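Local coordinates for uncharacterized protein (PDB 5D66) that is of unknown function but folds as an ankyrin repeat domain, a scaffold that in other proteins commonly serves to bind protein partners, at residues A31-E34 with T35-A39; T38-M41 with V42-A46; N63-D66 with N67-S71. All blocks are in the same frame, centred on the assembly; numbering follows the deposited sequence.

Interaction 1: residues A31-E34 with T35-A39; sequences ARDE and TGSTA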
loop_
_atom_site.group_PDB
_atom_site.type_symbol
_atom_site.label_atom_id
_atom_site.label_comp_id
_atom_site.label_asym_id
_atom_site.label_seq_id
_atom_site.Cartn_x
_atom_site.Cartn_y
_atom_site.Cartn_z
ATOM N N ALA A 31 10.139 19.465 5.501
ATOM C CA ALA A 31 11.239 19.459 6.459
ATOM C C ALA A 31 11.289 18.144 7.231
ATOM O O ALA A 31 10.247 17.640 7.664
ATOM C CB ALA A 31 11.050 20.613 7.458
ATOM N N ARG A 32 12.468 17.586 7.417
ATOM C CA ARG A 32 12.613 16.338 8.158
ATOM C C ARG A 32 12.825 16.609 9.633
ATOM O O ARG A 32 13.517 17.551 10.004
ATOM C CB ARG A 32 13.745 15.484 7.611
ATOM C CG ARG A 32 13.709 15.259 6.108
ATOM C CD ARG A 32 12.365 14.726 5.615
ATOM N NE ARG A 32 12.388 14.459 4.207
ATOM C CZ ARG A 32 12.457 13.276 3.596
ATOM N NH1 ARG A 32 12.422 12.151 4.285
ATOM N NH2 ARG A 32 12.519 13.195 2.287
ATOM N N ASP A 33 12.255 15.724 10.459
ATOM C CA ASP A 33 12.517 15.797 11.917
ATOM C C ASP A 33 13.837 15.094 12.208
ATOM O O ASP A 33 14.645 14.762 11.309
ATOM C CB ASP A 33 11.324 15.281 12.698
ATOM C CG ASP A 33 11.024 13.794 12.533
ATOM O OD1 ASP A 33 11.917 13.082 12.006
ATOM O OD2 ASP A 33 9.956 13.370 12.977
ATOM N N GLU A 34 14.109 14.835 13.471
ATOM C CA GLU A 34 15.411 14.279 13.894
ATOM C C GLU A 34 15.598 12.828 13.381
ATOM O O GLU A 34 16.723 12.341 13.381
ATOM C CB GLU A 34 15.583 14.392 15.405
ATOM C CG GLU A 34 14.753 13.431 16.234
ATOM C CD GLU A 34 13.293 13.746 16.382
ATOM O OE1 GLU A 34 12.852 14.832 15.970
ATOM O OE2 GLU A 34 12.609 12.836 16.945
ATOM N N THR A 35 14.491 12.166 13.031
ATOM C CA THR A 35 14.497 10.810 12.519
ATOM C C THR A 35 14.570 10.760 11.008
ATOM O O THR A 35 14.697 9.664 10.438
ATOM C CB THR A 35 13.207 9.999 12.931
ATOM O OG1 THR A 35 12.059 10.450 12.187
ATOM C CG2 THR A 35 12.991 10.084 14.425
ATOM N N GLY A 36 14.397 11.905 10.334
ATOM C CA GLY A 36 14.352 11.890 8.889
ATOM C C GLY A 36 12.940 11.847 8.327
ATOM O O GLY A 36 12.765 11.646 7.133
ATOM N N SER A 37 11.911 12.016 9.140
ATOM C CA SER A 37 10.517 11.869 8.716
ATOM C C SER A 37 9.898 13.202 8.327
ATOM O O SER A 37 10.150 14.208 8.976
ATOM C CB SER A 37 9.685 11.245 9.844
ATOM O OG SER A 37 10.141 9.971 10.223
ATOM N N THR A 38 9.076 13.210 7.309
ATOM C CA THR A 38 8.259 14.346 6.993
ATOM C C THR A 38 7.015 14.397 7.914
ATOM O O THR A 38 6.560 13.379 8.439
ATOM C CB THR A 38 7.810 14.391 5.536
ATOM O OG1 THR A 38 6.865 13.350 5.340
ATOM C CG2 THR A 38 8.942 14.282 4.556
ATOM N N ALA A 39 6.399 15.571 7.991
ATOM C CA ALA A 39 5.216 15.735 8.775
ATOM C C ALA A 39 4.062 14.914 8.176
ATOM O O ALA A 39 3.238 14.339 8.903
ATOM C CB ALA A 39 4.843 17.171 8.945
HETATM O O HOH W 1 7.602 18.023 7.379
#
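Asp-33 reaches across the finger loop of an ankyrin repeat and ties its own turn together with Thr-35, Gly-36 and Ser-37. The loop runs between helix 16-23 and helix 39-45. Its tip is a type I beta turn from Asp-33 to Gly-36.

The backbone bonds come first. Gly-36 N donates to Asp-33 O at 3.0 Å and closes the turn. Asp-33 N donates to Ser-37 O, and the two arms are thereby held side by side. Farther down, one water links Ala-31 O to Ala-39 N. Gly-36 has a positive phi of 96°, where a CB would press on the preceding carbonyl oxygen.

The carboxylate bonds form a second group. Asp-33 CG sits between its backbone N and carbonyl carbon (chi1 66°), which turns OD1 inward over the turn. Three donors grip this one oxygen. The hydroxyl Thr-35 OG1 donates to the syn lone pair of Asp-33 OD1 at 2.6 Å. The amides Thr-35 N and Ser-37 N also donate to Asp-33 OD1, at 2.9 and 3.1 Å, both well out of the carboxylate plane. Such a grip fixes the rotation of the carboxylate.

The last group is around Arg-32. Its guanidinium edge meets the loop, and NH1 also donates to Lys-65 O in the next finger. The methyl Thr-38 CG2 lies over one guanidinium face, toward the rim, and is 3.5 Å from Arg-32 NE. Arg-32 NH1 donates to Gly-36 O at 2.9 Å, nearly in line with the carbonyl bond and 10° out of the guanidinium plane.

Interaction 2: residues T38-M41 with V42-A46; sequences TALM and VATRA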
loop_
_atom_site.group_PDB
_atom_site.type_symbol
_atom_site.label_atom_id
_atom_site.label_comp_id
_atom_site.label_asym_id
_atom_site.label_seq_id
_atom_site.Cartn_x
_atom_site.Cartn_y
_atom_site.Cartn_z
ATOM N N THR A 38 9.076 13.210 7.309
ATOM C CA THR A 38 8.259 14.346 6.993
ATOM C C THR A 38 7.015 14.397 7.914
ATOM O O THR A 38 6.560 13.379 8.439
ATOM C CB THR A 38 7.810 14.391 5.536
ATOM O OG1 THR A 38 6.865 13.350 5.340
ATOM C CG2 THR A 38 8.942 14.282 4.556
ATOM N N ALA A 39 6.399 15.571 7.991
ATOM C CA ALA A 39 5.216 15.735 8.775
ATOM C C ALA A 39 4.062 14.914 8.176
ATOM O O ALA A 39 3.238 14.339 8.903
ATOM C CB ALA A 39 4.843 17.171 8.945
ATOM N N LEU A 40 3.983 14.852 6.836
ATOM C CA LEU A 40 2.955 14.014 6.232
ATOM C C LEU A 40 3.171 12.530 6.573
ATOM O O LEU A 40 2.204 11.815 6.801
ATOM C CB LEU A 40 2.927 14.214 4.712
ATOM C CG LEU A 40 1.957 13.286 3.957
ATOM C CD1 LEU A 40 0.513 13.475 4.413
ATOM C CD2 LEU A 40 2.073 13.486 2.447
HETATM N N MSE A 41 4.415 12.061 6.633
HETATM C CA MSE A 41 4.664 10.682 7.051
HETATM C C MSE A 41 4.169 10.465 8.481
HETATM O O MSE A 41 3.496 9.450 8.763
HETATM C CB MSE A 41 6.111 10.336 6.900
HETATM C CG MSE A 41 6.353 8.837 7.056
HETATM SE SE MSE A 41 5.564 7.714 5.657
HETATM C CE MSE A 41 4.232 6.766 6.665
ATOM N N VAL A 42 4.434 11.417 9.388
ATOM C CA VAL A 42 3.947 11.343 10.765
ATOM C C VAL A 42 2.432 11.262 10.802
ATOM O O VAL A 42 1.838 10.410 11.491
ATOM C CB VAL A 42 4.481 12.516 11.577
ATOM C CG1 VAL A 42 3.841 12.577 12.948
ATOM C CG2 VAL A 42 6.007 12.427 11.699
ATOM N N ALA A 43 1.748 12.118 10.043
ATOM C CA ALA A 43 0.277 12.103 9.999
ATOM C C ALA A 43 -0.230 10.780 9.467
ATOM O O ALA A 43 -1.222 10.226 9.953
ATOM C CB ALA A 43 -0.246 13.234 9.148
ATOM N N THR A 44 0.430 10.242 8.441
ATOM C CA THR A 44 -0.028 9.021 7.798
ATOM C C THR A 44 0.105 7.831 8.719
ATOM O O THR A 44 -0.791 6.979 8.805
ATOM C CB THR A 44 0.682 8.807 6.470
ATOM O OG1 THR A 44 0.384 9.910 5.586
ATOM C CG2 THR A 44 0.205 7.536 5.770
ATOM N N ARG A 45 1.216 7.721 9.443
ATOM C CA ARG A 45 1.398 6.623 10.380
ATOM C C ARG A 45 0.270 6.585 11.428
ATOM O O ARG A 45 -0.136 5.483 11.850
ATOM C CB ARG A 45 2.720 6.703 11.124
ATOM C CG ARG A 45 3.951 6.536 10.249
ATOM C CD ARG A 45 5.179 6.651 11.082
ATOM N NE ARG A 45 6.423 6.781 10.322
ATOM C CZ ARG A 45 7.326 7.751 10.487
ATOM N NH1 ARG A 45 7.176 8.694 11.385
ATOM N NH2 ARG A 45 8.433 7.691 9.784
ATOM N N ALA A 46 -0.249 7.735 11.790
ATOM C CA ALA A 46 -1.301 7.867 12.765
ATOM C C ALA A 46 -2.721 7.745 12.189
ATOM O O ALA A 46 -3.696 7.772 12.941
ATOM C CB ALA A 46 -1.147 9.192 13.510
#
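Helix 39-45 is one of the short helices of this ankyrin repeat domain, and this contact spans its turns from the N-cap onward. Thr-38 sits at the N-cap. Its OG1 accepts from Met-41 N at 3.1 Å, so an amide of the first turn that has no helical carbonyl before it is satisfied. Thr-38 O in turn takes the N-H of Val-42. The helical bonds continue with Ala-43 N to Ala-39 O and Arg-45 N to Met-41 O.

Leu-40 O is held twice. Thr-44 N and Thr-44 OG1 both donate to Leu-40 O, each at 2.9 Å, and they arrive from opposite faces of the carbonyl plane. OG1 is placed beside its own backbone N (chi1 -61°), which lets the hydroxyl fold back onto the preceding turn. This buried hydroxyl thus has a partner within the helix. Leu-40 CD1 also lies 3.8 Å from Thr-44 OG1.

The selenomethionine Met-41 and Arg-45 cross at about a right angle. Met-41 CG lies over one face of the Arg-45 guanidinium, near its rim, at 3.6 Å from NH2. The Met-41 chain bends at chi2 and chi3, and its terminal methyl CE turns back to Arg-45 CG at 3.6 Å. One side chain thus touches both the aliphatic chain and one guanidinium face of the arginine. The charged end is held by a salt bridge to Asp-66 and a hydrogen bond to Ser-37.

Outside the helix, Leu-40 and Ala-43 pack on helix 49-57, Ala-39 and Val-42 on helix 6-12, and Met-41 on Pro-72 and Tyr-75. A short capped helix packed between its neighbours in this way is typical of the ankyrin repeat stack.

Interaction 3: residues N63-D66 with N67-S71; sequences NAKD and NIQDS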
loop_
_atom_site.group_PDB
_atom_site.type_symbol
_atom_site.label_atom_id
_atom_site.label_comp_id
_atom_site.label_asym_id
_atom_site.label_seq_id
_atom_site.Cartn_x
_atom_site.Cartn_y
_atom_site.Cartn_z
ATOM N N ASN A 63 5.487 10.645 -1.943
ATOM C CA ASN A 63 6.526 9.657 -2.210
ATOM C C ASN A 63 7.793 9.866 -1.422
ATOM O O ASN A 63 8.729 9.100 -1.583
ATOM C CB ASN A 63 6.873 9.668 -3.699
ATOM C CG ASN A 63 5.628 9.393 -4.538
ATOM O OD1 ASN A 63 4.979 8.356 -4.354
ATOM N ND2 ASN A 63 5.329 10.267 -5.495
ATOM N N ALA A 64 7.873 10.893 -0.584
ATOM C CA ALA A 64 9.060 11.052 0.241
ATOM C C ALA A 64 9.171 9.829 1.151
ATOM O O ALA A 64 8.161 9.372 1.663
ATOM C CB ALA A 64 8.969 12.335 1.073
ATOM N N LYS A 65 10.378 9.345 1.351
ATOM C CA LYS A 65 10.634 8.163 2.152
ATOM C C LYS A 65 11.242 8.461 3.527
ATOM O O LYS A 65 11.959 9.415 3.681
ATOM C CB LYS A 65 11.475 7.119 1.403
ATOM C CG LYS A 65 10.654 6.301 0.376
ATOM C CD LYS A 65 11.468 5.268 -0.325
ATOM C CE LYS A 65 10.582 4.259 -1.109
ATOM N NZ LYS A 65 11.490 3.353 -1.868
ATOM N N ASP A 66 10.953 7.577 4.439
ATOM C CA ASP A 66 11.561 7.530 5.764
ATOM C C ASP A 66 12.667 6.502 5.815
ATOM O O ASP A 66 12.965 5.812 4.821
ATOM C CB ASP A 66 10.484 7.357 6.825
ATOM C CG ASP A 66 9.960 5.935 6.991
ATOM O OD1 ASP A 66 10.341 5.059 6.194
ATOM O OD2 ASP A 66 9.197 5.743 7.975
ATOM N N ASN A 67 13.215 6.298 6.983
ATOM C CA ASN A 67 14.428 5.459 7.143
ATOM C C ASN A 67 14.108 3.964 7.142
ATOM O O ASN A 67 15.072 3.196 7.260
ATOM C CB ASN A 67 15.198 5.897 8.388
ATOM C CG ASN A 67 14.460 5.689 9.670
ATOM O OD1 ASN A 67 13.574 4.850 9.749
ATOM N ND2 ASN A 67 14.909 6.342 10.731
ATOM N N ILE A 68 12.884 3.546 6.892
ATOM C CA ILE A 68 12.538 2.148 6.530
ATOM C C ILE A 68 11.896 2.062 5.155
ATOM O O ILE A 68 11.308 1.032 4.854
ATOM C CB ILE A 68 11.729 1.429 7.615
ATOM C CG1 ILE A 68 10.336 2.025 7.822
ATOM C CG2 ILE A 68 12.553 1.387 8.916
ATOM C CD1 ILE A 68 9.437 1.236 8.715
ATOM N N GLN A 69 12.085 3.061 4.312
ATOM C CA GLN A 69 11.563 3.098 2.928
ATOM C C GLN A 69 10.040 3.134 2.833
ATOM O O GLN A 69 9.502 2.840 1.778
ATOM C CB GLN A 69 12.149 1.968 2.055
ATOM C CG GLN A 69 13.682 2.025 1.928
ATOM C CD GLN A 69 14.082 1.427 0.540
ATOM O OE1 GLN A 69 13.606 1.845 -0.527
ATOM N NE2 GLN A 69 15.050 0.543 0.553
ATOM N N ASP A 70 9.368 3.606 3.869
ATOM C CA ASP A 70 7.955 3.914 3.776
ATOM C C ASP A 70 7.786 5.308 3.231
ATOM O O ASP A 70 8.487 6.245 3.591
ATOM C CB ASP A 70 7.263 3.819 5.127
ATOM C CG ASP A 70 6.987 2.411 5.536
ATOM O OD1 ASP A 70 6.877 1.491 4.682
ATOM O OD2 ASP A 70 6.700 2.256 6.754
ATOM N N SER A 71 6.770 5.482 2.401
ATOM C CA SER A 71 6.225 6.778 1.995
ATOM C C SER A 71 4.798 6.868 2.448
ATOM O O SER A 71 4.141 5.834 2.721
ATOM C CB SER A 71 6.292 7.007 0.491
ATOM O OG SER A 71 5.423 6.080 -0.150
HETATM O O HOH W 2 5.908 6.305 -2.834
HETATM O O HOH W 3 7.999 9.075 4.339
HETATM O O HOH W 4 7.064 4.268 8.605
HETATM O O HOH W 5 10.847 5.024 10.228
#
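A chi1 of 79° sets Asp-66 CG between its backbone N and carbonyl carbon and swings OD1 over the turn that follows. There Asp-66 OD1 accepts from Ile-68 N at 3.0 Å and from Asp-70 N at 2.9 Å. The two amides come from opposite faces of the carboxylate plane and hold it between them. The turn from Asp-66 to Gln-69 is type I, closed by Gln-69 N to Asp-66 O. Asp-66 N donates to Asp-70 O at 2.9 Å.

The side chains of Asp-66 and Asp-70 lie side by side and point the same way, with Asp-66 OD2 and Asp-70 OD2 4.5 Å apart. One water donates to both OD2 atoms, and the salt bridge from Arg-45 to Asp-66 OD2 probably eases the repulsion.

The extended Lys-65 chain crosses Gln-69 obliquely. Lys-65 NZ donates to Gln-69 OE1 at 2.9 Å, in the carbonyl plane, and also to Thr-98 O. At the base, Ser-71 CB packs 3.2 Å from Ala-64 O. Ser-71 OG caps Leu-74 N. A water joins Ser-71 OG to Asn-63 OD1; the Asn-63 amide also bonds Gly-92 O and Asp-94 N. A type I turn at the tip, followed by an N-capped helix, fits the finger loop of an ankyrin repeat.

Overall arrangement
Interactions 1 and 2 follow directly along the chain and share Thr-38 and Ala-39, where the finger loop runs into helix 39-45. Interaction 3 comes later, in the next finger, between helix 49-57 and helix 72-79. The three centres lie about 9 to 10 Å apart, on the same side of the chain's centre. Arg-32 NH1 bonds Lys-65 O at 2.8 Å and joins the two fingers. Arg-45 NH2 reaches both, bonding Ser-37 OG at 2.9 Å and Asp-66 OD2 at 2.8 Å. Met-41 SE packs against Ser-71 C. Helix and fingers are thus stitched side by side, as in the elongated ankyrin stack.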